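Local coordinates for shikimate kinase (Bacteroides thetaiotaomicron, PDB 3VAA), which probably catalyses the magnesium-dependent transfer of phosphate from ATP to the 3-hydroxyl group of shikimate, a step in chorismate biosynthesis, at residues A[27-32]-A[119-124]; A[123-128]-A[172-177]. All coordinates share one frame; numbering follows the deposited sequence. Where two conformers were deposited one is given.

Contact 1 of 2, residues A[27-32]-A[119-124]; sequences RIFLTG and GKTVFL
In the five-stranded parallel sheet of this P-loop kinase fold, strand 27-31, which runs into the predicted ATP-binding P-loop, pairs with strand 120-125. Phe-29, in register with Thr-121, bonds to the residues before and after it: its N donates to Lys-120 O, and its O takes the N-H of Val-122 at 2.9 Å, almost straight at 169°. Thr-31 repeats the pattern two residues on, between Val-122 O and Leu-124 N.

On one face, Ile-28 CD1 lies 3.6 Å from Lys-120 CB, against the start of a lysine chain whose NZ is hydrogen-bonded to Leu-197 O. Leu-30 and Val-122 point the same way, side by side, with CD2 of Leu-30 3.9 Å from CB of Val-122. The other face carries Phe-29, whose ring edge meets Gly-119 N at CE2, 3.7 Å away and in the ring plane. Beyond it, the methyls of Thr-31 and Thr-121 meet. With chi1 at 66°, Thr-31 OG1 sits between its own N and carbonyl carbon and turns back to the neighbouring strand. Val-122 O therefore accepts twice from one residue: Thr-31 N arrives nearly in line with the carbonyl, while Thr-31 OG1 donates at 2.9 Å from above the carbonyl plane.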
loop_
_atom_site.group_PDB
_atom_site.type_symbol
_atom_site.label_atom_id
_atom_site.label_comp_id
_atom_site.label_asym_id
_atom_site.label_seq_id
_atom_site.Cartn_x
_atom_site.Cartn_y
_atom_site.Cartn_z
ATOM N N ARG A 27 -4.258 8.291 -12.684
ATOM C CA ARG A 27 -3.058 7.979 -11.887
ATOM C C ARG A 27 -3.489 7.878 -10.423
ATOM O O ARG A 27 -3.799 8.890 -9.767
ATOM C CB ARG A 27 -1.934 9.001 -12.061
ATOM C CG ARG A 27 -0.637 8.662 -11.279
ATOM C CD ARG A 27 0.337 9.803 -11.383
ATOM N NE ARG A 27 0.780 9.987 -12.747
ATOM C CZ ARG A 27 0.950 11.154 -13.362
ATOM N NH1 ARG A 27 0.669 12.316 -12.779
ATOM N NH2 ARG A 27 1.390 11.153 -14.606
ATOM N N ILE A 28 -3.534 6.644 -9.926
ATOM C CA ILE A 28 -3.969 6.359 -8.563
ATOM C C ILE A 28 -2.841 5.796 -7.712
ATOM O O ILE A 28 -2.069 4.950 -8.175
ATOM C CB ILE A 28 -5.112 5.262 -8.573
ATOM C CG1 ILE A 28 -6.221 5.604 -9.566
ATOM C CG2 ILE A 28 -5.669 5.040 -7.155
ATOM C CD1 ILE A 28 -6.907 6.873 -9.298
ATOM N N PHE A 29 -2.719 6.280 -6.475
ATOM C CA PHE A 29 -1.727 5.742 -5.531
ATOM C C PHE A 29 -2.501 5.082 -4.384
ATOM O O PHE A 29 -3.384 5.695 -3.820
ATOM C CB PHE A 29 -0.855 6.828 -4.922
ATOM C CG PHE A 29 0.041 7.518 -5.887
ATOM C CD1 PHE A 29 1.229 6.944 -6.267
ATOM C CD2 PHE A 29 -0.285 8.788 -6.376
ATOM C CE1 PHE A 29 2.069 7.591 -7.132
ATOM C CE2 PHE A 29 0.555 9.446 -7.251
ATOM C CZ PHE A 29 1.716 8.847 -7.644
ATOM N N LEU A 30 -2.146 3.846 -4.047
ATOM C CA LEU A 30 -2.766 3.158 -2.921
ATOM C C LEU A 30 -1.744 3.075 -1.800
ATOM O O LEU A 30 -0.566 2.720 -2.016
ATOM C CB LEU A 30 -3.258 1.759 -3.314
ATOM C CG LEU A 30 -4.201 1.704 -4.520
ATOM C CD1 LEU A 30 -4.549 0.251 -4.882
ATOM C CD2 LEU A 30 -5.464 2.518 -4.319
ATOM N N THR A 31 -2.203 3.416 -0.598
ATOM C CA THR A 31 -1.381 3.438 0.581
ATOM C C THR A 31 -2.087 2.686 1.711
ATOM O O THR A 31 -3.320 2.526 1.707
ATOM C CB THR A 31 -1.094 4.882 1.054
ATOM O OG1 THR A 31 -2.305 5.500 1.492
ATOM C CG2 THR A 31 -0.438 5.743 -0.081
ATOM N N GLY A 32 -1.315 2.255 2.693
ATOM C CA GLY A 32 -1.877 1.542 3.830
ATOM C C GLY A 32 -0.917 0.492 4.337
ATOM O O GLY A 32 0.150 0.281 3.768
ATOM N N GLY A 119 -1.364 12.488 -8.167
ATOM C CA GLY A 119 -2.404 11.534 -8.495
ATOM C C GLY A 119 -3.428 11.440 -7.390
ATOM O O GLY A 119 -3.316 12.144 -6.391
ATOM N N LYS A 120 -4.435 10.599 -7.595
ATOM C CA LYS A 120 -5.501 10.396 -6.617
ATOM C C LYS A 120 -4.941 9.402 -5.629
ATOM O O LYS A 120 -4.716 8.234 -5.974
ATOM C CB LYS A 120 -6.769 9.842 -7.275
ATOM C CG LYS A 120 -7.480 10.808 -8.237
ATOM C CD LYS A 120 -8.650 10.108 -8.948
ATOM C CE LYS A 120 -9.470 11.063 -9.845
ATOM N NZ LYS A 120 -10.279 12.030 -9.052
ATOM N N THR A 121 -4.764 9.851 -4.396
ATOM C CA THR A 121 -4.150 9.050 -3.354
ATOM C C THR A 121 -5.190 8.528 -2.376
ATOM O O THR A 121 -5.982 9.270 -1.830
ATOM C CB THR A 121 -3.030 9.878 -2.675
ATOM O OG1 THR A 121 -2.101 10.281 -3.700
ATOM C CG2 THR A 121 -2.293 9.068 -1.615
ATOM N N VAL A 122 -5.192 7.208 -2.192
ATOM C CA VAL A 122 -6.159 6.542 -1.348
ATOM C C VAL A 122 -5.495 5.807 -0.191
ATOM O O VAL A 122 -4.502 5.085 -0.388
ATOM C CB VAL A 122 -6.941 5.476 -2.181
ATOM C CG1 VAL A 122 -8.075 4.875 -1.381
ATOM C CG2 VAL A 122 -7.472 6.064 -3.474
ATOM N N PHE A 123 -6.011 6.019 1.016
ATOM C CA PHE A 123 -5.593 5.219 2.157
ATOM C C PHE A 123 -6.604 4.099 2.363
ATOM O O PHE A 123 -7.801 4.375 2.570
ATOM C CB PHE A 123 -5.458 6.072 3.391
ATOM C CG PHE A 123 -5.381 5.307 4.679
ATOM C CD1 PHE A 123 -4.598 4.175 4.802
ATOM C CD2 PHE A 123 -6.035 5.787 5.807
ATOM C CE1 PHE A 123 -4.525 3.489 6.000
ATOM C CE2 PHE A 123 -5.960 5.113 7.011
ATOM C CZ PHE A 123 -5.203 3.965 7.110
ATOM N N LEU A 124 -6.133 2.852 2.263
ATOM C CA LEU A 124 -6.970 1.679 2.535
ATOM C C LEU A 124 -7.005 1.493 4.039
ATOM O O LEU A 124 -6.080 0.939 4.642
ATOM C CB LEU A 124 -6.447 0.399 1.865
ATOM C CG LEU A 124 -6.716 0.264 0.368
ATOM C CD1 LEU A 124 -6.015 1.348 -0.426
ATOM C CD2 LEU A 124 -6.294 -1.149 -0.113
#

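Contact 2 of 2, residues A[123-128]-A[172-177]; sequences FLNVHP and QYIFNA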
loop_
_atom_site.group_PDB
_atom_site.type_symbol
_atom_site.label_atom_id
_atom_site.label_comp_id
_atom_site.label_asym_id
_atom_site.label_seq_id
_atom_site.Cartn_x
_atom_site.Cartn_y
_atom_site.Cartn_z
ATOM N N PHE A 123 -6.011 6.019 1.016
ATOM C CA PHE A 123 -5.593 5.219 2.157
ATOM C C PHE A 123 -6.604 4.099 2.363
ATOM O O PHE A 123 -7.801 4.375 2.570
ATOM C CB PHE A 123 -5.458 6.072 3.391
ATOM C CG PHE A 123 -5.381 5.307 4.679
ATOM C CD1 PHE A 123 -4.598 4.175 4.802
ATOM C CD2 PHE A 123 -6.035 5.787 5.807
ATOM C CE1 PHE A 123 -4.525 3.489 6.000
ATOM C CE2 PHE A 123 -5.960 5.113 7.011
ATOM C CZ PHE A 123 -5.203 3.965 7.110
ATOM N N LEU A 124 -6.133 2.852 2.263
ATOM C CA LEU A 124 -6.970 1.679 2.535
ATOM C C LEU A 124 -7.005 1.493 4.039
ATOM O O LEU A 124 -6.080 0.939 4.642
ATOM C CB LEU A 124 -6.447 0.399 1.865
ATOM C CG LEU A 124 -6.716 0.264 0.368
ATOM C CD1 LEU A 124 -6.015 1.348 -0.426
ATOM C CD2 LEU A 124 -6.294 -1.149 -0.113
ATOM N N ASN A 125 -8.059 2.028 4.639
ATOM C CA ASN A 125 -8.277 1.973 6.055
ATOM C C ASN A 125 -8.922 0.648 6.411
ATOM O O ASN A 125 -10.022 0.343 5.951
ATOM C CB ASN A 125 -9.201 3.145 6.448
ATOM C CG ASN A 125 -9.559 3.149 7.929
ATOM O OD1 ASN A 125 -8.739 2.808 8.781
ATOM N ND2 ASN A 125 -10.777 3.561 8.230
ATOM N N VAL A 126 -8.213 -0.124 7.219
ATOM C CA VAL A 126 -8.666 -1.456 7.640
ATOM C C VAL A 126 -8.581 -1.576 9.160
ATOM O O VAL A 126 -7.564 -1.284 9.772
ATOM C CB VAL A 126 -7.864 -2.540 6.940
ATOM C CG1 VAL A 126 -8.301 -3.967 7.409
ATOM C CG2 VAL A 126 -8.031 -2.409 5.407
ATOM N N HIS A 127 -9.684 -1.998 9.752
ATOM C CA HIS A 127 -9.783 -2.146 11.185
ATOM C C HIS A 127 -8.762 -3.169 11.662
ATOM O O HIS A 127 -8.532 -4.176 11.002
ATOM C CB HIS A 127 -11.191 -2.609 11.556
ATOM C CG HIS A 127 -11.519 -2.459 13.011
ATOM N ND1 HIS A 127 -11.174 -3.405 13.952
ATOM C CD2 HIS A 127 -12.175 -1.481 13.682
ATOM C CE1 HIS A 127 -11.604 -3.017 15.141
ATOM N NE2 HIS A 127 -12.214 -1.851 15.006
ATOM N N PRO A 128 -8.141 -2.919 12.817
ATOM C CA PRO A 128 -7.125 -3.847 13.323
ATOM C C PRO A 128 -7.627 -5.288 13.514
ATOM O O PRO A 128 -6.840 -6.212 13.390
ATOM C CB PRO A 128 -6.689 -3.226 14.651
ATOM C CG PRO A 128 -7.244 -1.903 14.704
ATOM C CD PRO A 128 -8.221 -1.687 13.607
ATOM N N GLN A 172 -5.724 12.021 0.245
ATOM C CA GLN A 172 -6.925 12.735 -0.184
ATOM C C GLN A 172 -8.175 11.911 0.049
ATOM O O GLN A 172 -9.210 12.445 0.471
ATOM C CB GLN A 172 -6.857 13.104 -1.665
ATOM C CG GLN A 172 -8.118 13.848 -2.118
ATOM C CD GLN A 172 -8.102 14.275 -3.569
ATOM O OE1 GLN A 172 -7.215 13.908 -4.339
ATOM N NE2 GLN A 172 -9.107 15.058 -3.953
ATOM N N TYR A 173 -8.091 10.605 -0.218
ATOM C CA TYR A 173 -9.231 9.720 -0.069
ATOM C C TYR A 173 -8.976 8.650 0.976
ATOM O O TYR A 173 -7.887 8.071 1.013
ATOM C CB TYR A 173 -9.531 9.015 -1.388
ATOM C CG TYR A 173 -9.824 9.925 -2.544
ATOM C CD1 TYR A 173 -11.095 10.467 -2.725
ATOM C CD2 TYR A 173 -8.845 10.219 -3.485
ATOM C CE1 TYR A 173 -11.364 11.299 -3.801
ATOM C CE2 TYR A 173 -9.110 11.037 -4.561
ATOM C CZ TYR A 173 -10.372 11.573 -4.712
ATOM O OH TYR A 173 -10.639 12.383 -5.788
ATOM N N ILE A 174 -9.973 8.401 1.826
ATOM C CA ILE A 174 -9.882 7.357 2.846
ATOM C C ILE A 174 -11.002 6.357 2.534
ATOM O O ILE A 174 -12.185 6.706 2.515
ATOM C CB ILE A 174 -9.935 7.908 4.286
ATOM C CG1 ILE A 174 -8.762 8.882 4.535
ATOM C CG2 ILE A 174 -9.863 6.762 5.314
ATOM C CD1 ILE A 174 -8.708 9.453 5.954
ATOM N N PHE A 175 -10.611 5.118 2.284
ATOM C CA PHE A 175 -11.516 4.066 1.874
ATOM C C PHE A 175 -11.455 2.877 2.822
ATOM O O PHE A 175 -10.388 2.378 3.145
ATOM C CB PHE A 175 -11.145 3.623 0.458
ATOM C CG PHE A 175 -12.027 2.538 -0.121
ATOM C CD1 PHE A 175 -13.278 2.851 -0.648
ATOM C CD2 PHE A 175 -11.580 1.234 -0.209
ATOM C CE1 PHE A 175 -14.078 1.863 -1.212
ATOM C CE2 PHE A 175 -12.373 0.244 -0.777
ATOM C CZ PHE A 175 -13.633 0.568 -1.277
ATOM N N ASN A 176 -12.619 2.420 3.261
ATOM C CA ASN A 176 -12.685 1.234 4.124
ATOM C C ASN A 176 -12.485 -0.019 3.276
ATOM O O ASN A 176 -13.292 -0.335 2.384
ATOM C CB ASN A 176 -13.999 1.212 4.917
ATOM C CG ASN A 176 -14.153 -0.032 5.775
ATOM O OD1 ASN A 176 -13.915 -1.150 5.315
ATOM N ND2 ASN A 176 -14.594 0.157 7.027
ATOM N N ALA A 177 -11.392 -0.730 3.552
ATOM C CA ALA A 177 -11.015 -1.898 2.795
ATOM C C ALA A 177 -11.172 -3.186 3.624
ATOM O O ALA A 177 -10.480 -4.169 3.376
ATOM C CB ALA A 177 -9.564 -1.727 2.292
#
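Ile-174 lies beside Phe-123 and Asn-125, and its CG2 branch makes the closest side-chain contacts. Chi1 of -60° puts CG1 beside the backbone N and the CG2 methyl anti to it, and from there CG2 reaches two residues of segment 123-128: Asn-125 CB at 3.8 Å and Phe-123 CD2 at 4.0 Å. CG1 also goes toward the Phe-123 ring, 4.3 Å from CD2 of Phe-123, and CD1 at the tip lies at the outer limit of contact with the same atom. The Phe-123 side chain crosses that of Ile-174 at a slant, and Asn-125 CA of its own strand sits over one face of the ring, toward the rim.

The backbones are bonded as parallel strands. Phe-123 N donates to Tyr-173 O, and Phe-123 O receives the N-H of Phe-175 in a nearly straight bond, 177° at the hydrogen. Strand 173-176 is the outermost strand of the sheet within this chain, so this pairing closes one side of the parallel core of the shikimate kinase fold. Asn-125 continues the bonding, its N giving to Phe-175 O and its O accepting from Ala-177 N at 3.0 Å. That last donor stands 36° out of the carbonyl plane, and it comes where both chains are leaving the sheet.

On the face of Leu-124 and Phe-175, the Phe-175 ring packs on helix 183-196, among Ser-189, Arg-192 and Leu-193, and also meets Leu-41 of helix 38-49. Past the strand ends, Ala-177 turns its methyl toward segment 123-128, where CB lies 3.8 Å from Leu-124 CB and 3.5 Å from Val-126 CG2. Val-126 also touches Ala-36, a predicted ATP-binding residue. Just beyond, Asp-178 OD1 accepts from His-127 N, and His-127 ND1 caps the following helix at Asp-129 N.

Strand 120-125 is the middle of three neighbouring strands: contact 1 joins it to 27-31, contact 2 to 173-176, and their centres are 10 Å apart. Phe-123 and Leu-124 belong to both. Between the two sets of bonds, Thr-121 O lies 3.0 Å from Tyr-173 N, a probable hydrogen bond, and Val-122 CG1 packs 3.8 Å from Phe-175 CB. Both contacts reach the predicted ATP site: the side chain of Leu-124 comes within about 4 Å of that of Ala-36, as does Val-126. On the predicted shikimate side, Gly-32 of contact 1 lies near Gly-103, a predicted substrate-binding residue, and the side chain of Phe-123 is about 7 Å from that of Arg-164.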